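Local atomic coordinates of uncharacterized protein DUF1470 (Jannaschia sp. CCS1, PDB entry 3H0N), a protein that is of unknown function but carries a zinc-binding treble-clef finger and possibly acts as a transcription regulator. Residues D75-G80 with R143-C148; D17-A22 with D154-D159. One frame throughout, in Å; residues are numbered along the deposited sequence. Where two conformers were deposited one is given.

Interaction 1 of 2, residues D75-G80 with R143-C148; sequences DALSNG and RRFGIC. With NA (sodium ion), chain D; ZN (zinc ion), chain B.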
ATOM      1  N   ASP A  75       7.159   8.286  18.262  0.50 10.53           N
ATOM      2  CA  ASP A  75       7.920   9.364  18.874  0.50 10.19           C
ATOM      3  C   ASP A  75       9.128   9.745  18.000  0.50  9.70           C
ATOM      4  O   ASP A  75       9.411  10.931  17.804  0.50 10.44           O
ATOM      5  CB  ASP A  75       8.329   8.937  20.280  0.50 10.75           C
ATOM      6  CG  ASP A  75       9.205   9.927  20.932  0.50 13.78           C
ATOM      7  OD1 ASP A  75       8.656  10.871  21.504  0.50 19.55           O
ATOM      8  OD2 ASP A  75      10.440   9.754  20.803  0.50 16.58           O
ATOM      9  N   ALA A  76       9.823   8.764  17.438  1.00  9.62           N
ATOM     10  CA  ALA A  76      10.930   9.040  16.516  1.00  9.11           C
ATOM     11  C   ALA A  76      10.439   9.856  15.327  1.00  9.22           C
ATOM     12  O   ALA A  76      11.067  10.845  14.921  1.00 10.31           O
ATOM     13  CB  ALA A  76      11.626   7.785  16.061  1.00 11.16           C
ATOM     14  N   LEU A  77       9.313   9.442  14.747  1.00  9.40           N
ATOM     15  CA  LEU A  77       8.783  10.196  13.596  1.00 10.46           C
ATOM     16  C   LEU A  77       8.480  11.672  13.973  1.00  8.58           C
ATOM     17  O   LEU A  77       8.753  12.599  13.180  1.00  9.37           O
ATOM     18  CB  LEU A  77       7.537   9.510  12.997  1.00  9.59           C
ATOM     19  CG  LEU A  77       7.839   8.140  12.381  1.00 10.96           C
ATOM     20  CD1 LEU A  77       6.530   7.532  11.891  1.00 12.50           C
ATOM     21  CD2 LEU A  77       8.872   8.194  11.264  1.00 10.92           C
ATOM     22  N   SER A  78       7.901  11.869  15.164  1.00  9.58           N
ATOM     23  CA  SER A  78       7.546  13.232  15.641  1.00  8.63           C
ATOM     24  C   SER A  78       8.809  14.107  15.791  1.00  9.33           C
ATOM     25  O   SER A  78       8.732  15.326  15.719  1.00  9.30           O
ATOM     26  CB  SER A  78       6.774  13.203  16.956  1.00 10.23           C
ATOM     27  OG  SER A  78       7.600  13.015  18.076  1.00 11.67           O
ATOM     28  N   ASN A  79       9.970  13.470  15.962  1.00  8.80           N
ATOM     29  CA  ASN A  79      11.252  14.150  16.071  1.00  9.76           C
ATOM     30  C   ASN A  79      12.045  14.194  14.747  1.00  9.99           C
ATOM     31  O   ASN A  79      13.173  14.684  14.688  1.00 10.10           O
ATOM     32  CB  ASN A  79      12.084  13.426  17.137  1.00  9.17           C
ATOM     33  CG  ASN A  79      11.616  13.721  18.516  1.00 11.71           C
ATOM     34  OD1 ASN A  79      11.297  14.861  18.850  1.00 10.03           O
ATOM     35  ND2 ASN A  79      11.640  12.705  19.368  1.00 14.21           N
ATOM     36  N   GLY A  80      11.459  13.692  13.657  1.00  9.12           N
ATOM     37  CA  GLY A  80      12.187  13.627  12.404  1.00  9.98           C
ATOM     38  C   GLY A  80      13.266  12.566  12.345  1.00  8.85           C
ATOM     39  O   GLY A  80      14.097  12.561  11.430  1.00 10.59           O
ATOM     40  N   ARG A 143       5.956  14.449   8.997  1.00  8.85           N
ATOM     41  CA  ARG A 143       5.710  15.668   9.784  1.00  8.15           C
ATOM     42  C   ARG A 143       4.295  15.720  10.365  1.00  9.41           C
ATOM     43  O   ARG A 143       4.048  16.518  11.246  1.00 10.48           O
ATOM     44  CB  ARG A 143       5.997  16.946   9.005  1.00  8.58           C
ATOM     45  CG  ARG A 143       7.490  17.111   8.714  1.00  8.82           C
ATOM     46  CD  ARG A 143       7.725  18.412   8.010  1.00 12.12           C
ATOM     47  NE  ARG A 143       9.125  18.578   7.567  1.00 13.54           N
ATOM     48  CZ  ARG A 143      10.070  19.168   8.289  1.00 14.59           C
ATOM     49  NH1 ARG A 143       9.812  19.632   9.494  1.00 13.06           N
ATOM     50  NH2 ARG A 143      11.300  19.290   7.794  1.00 18.28           N
ATOM     51  N   ARG A 144       3.412  14.814   9.939  1.00  9.37           N
ATOM     52  CA  ARG A 144       2.058  14.763  10.479  1.00  8.42           C
ATOM     53  C   ARG A 144       1.914  13.908  11.759  1.00  8.67           C
ATOM     54  O   ARG A 144       0.844  13.922  12.381  1.00  9.07           O
ATOM     55  CB  ARG A 144       1.066  14.284   9.400  1.00  8.08           C
ATOM     56  CG  ARG A 144       0.846  15.331   8.366  1.00 10.47           C
ATOM     57  CD  ARG A 144       0.123  14.817   7.091  1.00 11.15           C
ATOM     58  NE  ARG A 144      -0.175  15.947   6.186  1.00 10.93           N
ATOM     59  CZ  ARG A 144      -1.173  16.818   6.330  1.00 11.14           C
ATOM     60  NH1 ARG A 144      -2.043  16.693   7.336  1.00 12.18           N
ATOM     61  NH2 ARG A 144      -1.295  17.856   5.477  1.00 14.39           N
ATOM     62  N   PHE A 145       2.976  13.256  12.203  1.00  9.32           N
ATOM     63  CA  PHE A 145       2.972  12.556  13.465  1.00  8.89           C
ATOM     64  C   PHE A 145       3.326  13.518  14.596  1.00  9.62           C
ATOM     65  O   PHE A 145       4.424  14.079  14.598  1.00 10.32           O
ATOM     66  CB  PHE A 145       3.968  11.415  13.442  1.00  8.80           C
ATOM     67  CG  PHE A 145       3.507  10.243  12.594  1.00  8.49           C
ATOM     68  CD1 PHE A 145       2.714   9.258  13.122  1.00  9.74           C
ATOM     69  CD2 PHE A 145       3.875  10.167  11.273  1.00 10.49           C
ATOM     70  CE1 PHE A 145       2.312   8.179  12.327  1.00 10.76           C
ATOM     71  CE2 PHE A 145       3.472   9.096  10.463  1.00  9.24           C
ATOM     72  CZ  PHE A 145       2.705   8.101  11.004  1.00  9.67           C
ATOM     73  N   GLY A 146       2.431  13.691  15.545  1.00  9.04           N
ATOM     74  CA  GLY A 146       2.618  14.692  16.594  1.00 10.03           C
ATOM     75  C   GLY A 146       2.382  14.111  17.978  1.00 10.49           C
ATOM     76  O   GLY A 146       1.801  13.044  18.159  1.00 10.14           O
ATOM     77  N   ILE A 147       2.883  14.866  18.964  1.00 10.69           N
ATOM     78  CA  ILE A 147       2.629  14.614  20.388  1.00 11.16           C
ATOM     79  C   ILE A 147       1.820  15.808  20.899  1.00 10.74           C
ATOM     80  O   ILE A 147       2.134  16.957  20.624  1.00 11.57           O
ATOM     81  CB  ILE A 147       3.927  14.522  21.217  1.00 14.03           C
ATOM     82  CG1 ILE A 147       4.937  13.585  20.580  1.00 18.82           C
ATOM     83  CG2 ILE A 147       3.640  14.048  22.712  1.00 15.00           C
ATOM     84  CD1 ILE A 147       4.479  12.230  20.458  1.00 18.96           C
ATOM     85  N   CYS A 148       0.703  15.536  21.572  1.00  8.94           N
ATOM     86  CA  CYS A 148      -0.235  16.570  21.995  1.00  8.58           C
ATOM     87  C   CYS A 148       0.458  17.742  22.697  1.00  8.87           C
ATOM     88  O   CYS A 148       1.262  17.547  23.625  1.00  9.55           O
ATOM     89  CB  CYS A 148      -1.284  16.008  22.926  1.00  9.20           C
ATOM     90  SG  CYS A 148      -2.662  17.102  23.168  1.00  8.57           S
TER
HETATM   91 NA    NA D 203       1.589  17.794  25.983  1.00 10.76          NA
HETATM   92 ZN    ZN B 201      -4.108  15.611  24.185  1.00  9.23          ZN
HETATM   93  O   HOH W   1       3.951  16.378  25.915  0.50 16.40           O
HETATM   94  O   HOH W   2       2.844  19.756  25.979  1.00 13.60           O
HETATM   95  O   HOH W   3       2.342  17.236  28.180  1.00  8.20           O
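The C-terminal end of helix 58-78 lies against strand 145-147, and the contact is mainly apolar. Leu77 and Phe145 run side by side and point the same way. Both have CG anti to the carbonyl carbon. Leu77 reaches over one face of the Phe145 ring with its CD1 branch, a CH-pi contact. Leu77 CD1 stands 3.8 Å from the Phe145 ring centroid, offset toward the CD2-CE2 edge. Next along the helix, Ser78 meets Ile147. The Ser78 OG lies 3.7 Å from CG1 of Ile147, an oxygen resting against a methylene.

The polar contacts are few. Ser78 CA approaches the carbonyl oxygen O of Phe145 at 3.4 Å, as a CA-H...O contact. Ser78 OG sits between the backbone N and the carbonyl carbon, chi1 79°. From there Ser78 OG turns back into its own helix and donates to Asp75 O at 2.8 Å, on a lone pair. Gly80 closes the helix with positive phi in a Schellman motif.

Metal binding follows at the far end of the strand. Cys148 SG binds zinc at 2.3 Å, with Cys153, Cys169 and Cys173 as the other ligands. Its carbonyl oxygen binds a sodium ion.

An alanine in place of Phe145 would remove the ring under Leu77 CD1 and would probably loosen the packing of the helix end on the strand.

Phe145 also packs on Leu133 and Glu136 of helix 121-138 and meets Phe158 of strand 156-158 edge-to-face. Leu77 touches Ile137 of helix 121-138 and Ala85 of helix 82-95. The contact thus joins the zinc-finger hairpin to the helical part of the chain.

Interaction 2 of 2, residues D17-A22 with D154-D159; sequences DLVNIA and DRVYFD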
ATOM      1  N   ASP A  17      -4.182   4.264  18.165  1.00  9.83           N
ATOM      2  CA  ASP A  17      -5.102   3.905  19.240  1.00  9.92           C
ATOM      3  C   ASP A  17      -4.434   2.987  20.298  1.00  9.04           C
ATOM      4  O   ASP A  17      -4.649   3.183  21.495  1.00 10.16           O
ATOM      5  CB  ASP A  17      -6.343   3.202  18.691  1.00 10.29           C
ATOM      6  CG  ASP A  17      -7.298   4.140  17.976  1.00 14.87           C
ATOM      7  OD1 ASP A  17      -7.111   5.366  18.058  1.00 16.99           O
ATOM      8  OD2 ASP A  17      -8.251   3.589  17.374  1.00 18.07           O
ATOM      9  N   LEU A  18      -3.632   2.044  19.826  1.00  9.65           N
ATOM     10  CA  LEU A  18      -2.970   1.084  20.721  1.00  9.07           C
ATOM     11  C   LEU A  18      -1.944   1.824  21.570  1.00  9.39           C
ATOM     12  O   LEU A  18      -1.882   1.640  22.794  1.00  9.80           O
ATOM     13  CB  LEU A  18      -2.327  -0.046  19.900  1.00 11.25           C
ATOM     14  CG  LEU A  18      -1.430  -0.967  20.731  1.00 10.30           C
ATOM     15  CD1 LEU A  18      -2.168  -1.665  21.880  1.00  9.09           C
ATOM     16  CD2 LEU A  18      -0.797  -1.955  19.759  1.00 11.92           C
ATOM     17  N   VAL A  19      -1.141   2.666  20.941  1.00  9.50           N
ATOM     18  CA  VAL A  19      -0.163   3.457  21.705  1.00  9.88           C
ATOM     19  C   VAL A  19      -0.883   4.319  22.724  1.00 10.24           C
ATOM     20  O   VAL A  19      -0.441   4.439  23.875  1.00 10.62           O
ATOM     21  CB  VAL A  19       0.693   4.283  20.734  1.00 10.68           C
ATOM     22  CG1 VAL A  19       1.424   5.450  21.456  1.00 13.06           C
ATOM     23  CG2 VAL A  19       1.655   3.337  19.972  1.00 13.04           C
ATOM     24  N   ASN A  20      -2.015   4.935  22.346  1.00 10.39           N
ATOM     25  CA  ASN A  20      -2.686   5.864  23.242  1.00 10.18           C
ATOM     26  C   ASN A  20      -3.360   5.153  24.403  1.00 10.26           C
ATOM     27  O   ASN A  20      -3.464   5.702  25.494  1.00  9.76           O
ATOM     28  CB  ASN A  20      -3.620   6.768  22.464  1.00 10.42           C
ATOM     29  CG  ASN A  20      -2.866   7.879  21.750  1.00  9.51           C
ATOM     30  OD1 ASN A  20      -1.775   8.253  22.174  1.00  9.82           O
ATOM     31  ND2 ASN A  20      -3.436   8.392  20.670  1.00 11.86           N
ATOM     32  N   ILE A  21      -3.768   3.900  24.221  1.00  7.33           N
ATOM     33  CA  ILE A  21      -4.277   3.098  25.318  1.00  8.04           C
ATOM     34  C   ILE A  21      -3.139   2.683  26.257  1.00  7.39           C
ATOM     35  O   ILE A  21      -3.203   2.896  27.478  1.00  8.33           O
ATOM     36  CB  ILE A  21      -4.966   1.809  24.800  1.00  9.34           C
ATOM     37  CG1 ILE A  21      -6.235   2.183  24.066  1.00 11.18           C
ATOM     38  CG2 ILE A  21      -5.272   0.864  25.992  1.00 10.84           C
ATOM     39  CD1 ILE A  21      -6.759   1.054  23.126  1.00 14.86           C
ATOM     40  N   ALA A  22      -2.102   2.085  25.713  1.00  7.02           N
ATOM     41  CA  ALA A  22      -1.196   1.297  26.515  1.00  8.20           C
ATOM     42  C   ALA A  22       0.003   2.057  27.036  1.00  7.67           C
ATOM     43  O   ALA A  22       0.610   1.645  28.037  1.00  9.59           O
ATOM     44  CB  ALA A  22      -0.736   0.040  25.752  1.00 10.31           C
ATOM     45  N   ASP A 154       0.509  13.590  26.703  1.00  9.77           N
ATOM     46  CA  ASP A 154       1.494  13.159  25.696  1.00  9.38           C
ATOM     47  C   ASP A 154       0.989  12.081  24.765  1.00  9.59           C
ATOM     48  O   ASP A 154       1.762  11.301  24.192  1.00 10.74           O
ATOM     49  CB  ASP A 154       2.823  12.794  26.336  1.00 10.90           C
ATOM     50  CG  ASP A 154       2.783  11.524  27.125  1.00 10.88           C
ATOM     51  OD1 ASP A 154       1.726  10.979  27.425  1.00 10.87           O
ATOM     52  OD2 ASP A 154       3.891  11.054  27.458  1.00 13.96           O
ATOM     53  N   ARG A 155      -0.304  12.098  24.547  1.00  8.45           N
ATOM     54  CA  ARG A 155      -0.885  11.215  23.556  1.00  8.43           C
ATOM     55  C   ARG A 155      -0.421  11.623  22.161  1.00  9.13           C
ATOM     56  O   ARG A 155      -0.126  12.783  21.877  1.00  9.54           O
ATOM     57  CB  ARG A 155      -2.404  11.213  23.638  1.00  9.12           C
ATOM     58  CG  ARG A 155      -2.995  10.769  24.949  1.00  9.02           C
ATOM     59  CD  ARG A 155      -2.570   9.402  25.411  1.00  9.88           C
ATOM     60  NE  ARG A 155      -1.343   9.425  26.172  1.00  9.14           N
ATOM     61  CZ  ARG A 155      -0.690   8.329  26.581  1.00 10.85           C
ATOM     62  NH1 ARG A 155      -1.141   7.110  26.335  1.00  9.86           N
ATOM     63  NH2 ARG A 155       0.434   8.441  27.293  1.00 11.35           N
ATOM     64  N   VAL A 156      -0.375  10.623  21.297  1.00  9.58           N
ATOM     65  CA  VAL A 156       0.081  10.799  19.914  1.00  9.65           C
ATOM     66  C   VAL A 156      -1.109  11.019  18.981  1.00  9.36           C
ATOM     67  O   VAL A 156      -2.248  10.651  19.265  1.00 10.09           O
ATOM     68  CB  VAL A 156       0.932   9.604  19.414  1.00  9.55           C
ATOM     69  CG1 VAL A 156       2.163   9.410  20.299  1.00 10.81           C
ATOM     70  CG2 VAL A 156       0.140   8.331  19.269  1.00 12.04           C
ATOM     71  N   TYR A 157      -0.804  11.619  17.831  1.00  9.35           N
ATOM     72  CA  TYR A 157      -1.828  11.812  16.817  1.00  9.03           C
ATOM     73  C   TYR A 157      -1.182  11.881  15.457  1.00  9.39           C
ATOM     74  O   TYR A 157       0.015  12.121  15.318  1.00 10.20           O
ATOM     75  CB  TYR A 157      -2.689  13.068  17.119  1.00  9.03           C
ATOM     76  CG  TYR A 157      -1.954  14.364  17.036  1.00  7.88           C
ATOM     77  CD1 TYR A 157      -1.215  14.827  18.139  1.00 10.95           C
ATOM     78  CD2 TYR A 157      -1.950  15.153  15.891  1.00 10.61           C
ATOM     79  CE1 TYR A 157      -0.522  16.008  18.070  1.00 11.11           C
ATOM     80  CE2 TYR A 157      -1.283  16.352  15.839  1.00 13.12           C
ATOM     81  CZ  TYR A 157      -0.522  16.755  16.917  1.00 12.09           C
ATOM     82  OH  TYR A 157       0.175  17.947  16.872  1.00 14.86           O
ATOM     83  N   PHE A 158      -2.002  11.619  14.441  1.00  9.14           N
ATOM     84  CA  PHE A 158      -1.610  11.817  13.053  1.00  8.95           C
ATOM     85  C   PHE A 158      -2.529  12.900  12.505  1.00  9.59           C
ATOM     86  O   PHE A 158      -3.747  12.774  12.514  1.00 11.02           O
ATOM     87  CB  PHE A 158      -1.739  10.538  12.229  1.00  9.58           C
ATOM     88  CG  PHE A 158      -1.312  10.698  10.807  1.00 10.19           C
ATOM     89  CD1 PHE A 158      -2.225  11.118   9.873  1.00 11.09           C
ATOM     90  CD2 PHE A 158      -0.015  10.487  10.400  1.00  9.47           C
ATOM     91  CE1 PHE A 158      -1.842  11.333   8.531  1.00 10.19           C
ATOM     92  CE2 PHE A 158       0.366  10.647   9.087  1.00 10.23           C
ATOM     93  CZ  PHE A 158      -0.566  11.085   8.155  1.00 11.21           C
ATOM     94  N   ASP A 159      -1.933  14.003  12.092  1.00  9.64           N
ATOM     95  CA  ASP A 159      -2.651  15.184  11.602  1.00  9.91           C
ATOM     96  C   ASP A 159      -3.247  14.913  10.223  1.00 10.44           C
ATOM     97  O   ASP A 159      -2.517  14.688   9.235  1.00 10.53           O
ATOM     98  CB  ASP A 159      -1.670  16.360  11.515  1.00  9.83           C
ATOM     99  CG  ASP A 159      -2.328  17.686  11.155  1.00 10.48           C
ATOM    100  OD1 ASP A 159      -3.528  17.733  10.797  1.00 12.74           O
ATOM    101  OD2 ASP A 159      -1.572  18.696  11.241  1.00 11.20           O
TER
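Asn20, on the last turn of helix 10-22, holds the start of strand 156-158 with both ends of its amide. This joins the putative stress-induced transcription regulator part to the CGNR zinc-finger hairpin. Asn20 CB lies alongside the aliphatic part of Arg155, 4.1 Å from Arg155 CD. CG is anti to the carbonyl carbon, chi1 -78°, which brings the amide to the backbone of Val156. Asn20 OD1 accepts from Val156 N at 2.9 Å, on a lone pair. The same OD1 also touches CB of Arg155. Asn20 ND2 donates to Val156 O at 2.9 Å, nearly straight at 173° and in the amide plane.

Arg155 passes Asn20 in the opposite direction. Its chain bends at chi2 and chi3, so that Arg155 NH1 donates to Asn20 O at 2.8 Å from above the carbonyl plane. NH2 makes a salt bridge to Asp154 OD1. Arg155 NE donates to Ser26 O, and NH1 has a second acceptor in Thr23 O. Val19 CG1 packs 3.8 Å from Val156 CG2, the two side chains crossing at about a right angle.

The paired amide bonds fix the rotation of the Asn20 side chain and satisfy both polar backbone atoms of Val156. The guanidinium, near the helix's C-terminal end, would probably interact favourably with the helix dipole.

Interactions 1 and 2 meet through the antiparallel hairpin of strands 145-147 and 156-158. Their centres are about 11 Å apart. Gly146 N lies 2.9 Å from Tyr157 O, and Arg144 O lies 2.8 Å from Asp159 N, both probable hydrogen bonds. Ile147 CD1 packs on Val156 CG1 at 3.7 Å, so the residues that face the two helices also touch each other. Helix 58-78 thus holds one strand and helix 10-22 the other. The zinc site lies at the end of the hairpin where Cys148 sits. The nearest side-chain atom of Arg155, its CB, is about 5 Å from the zinc; its guanidinium lies farther off, by the helix end.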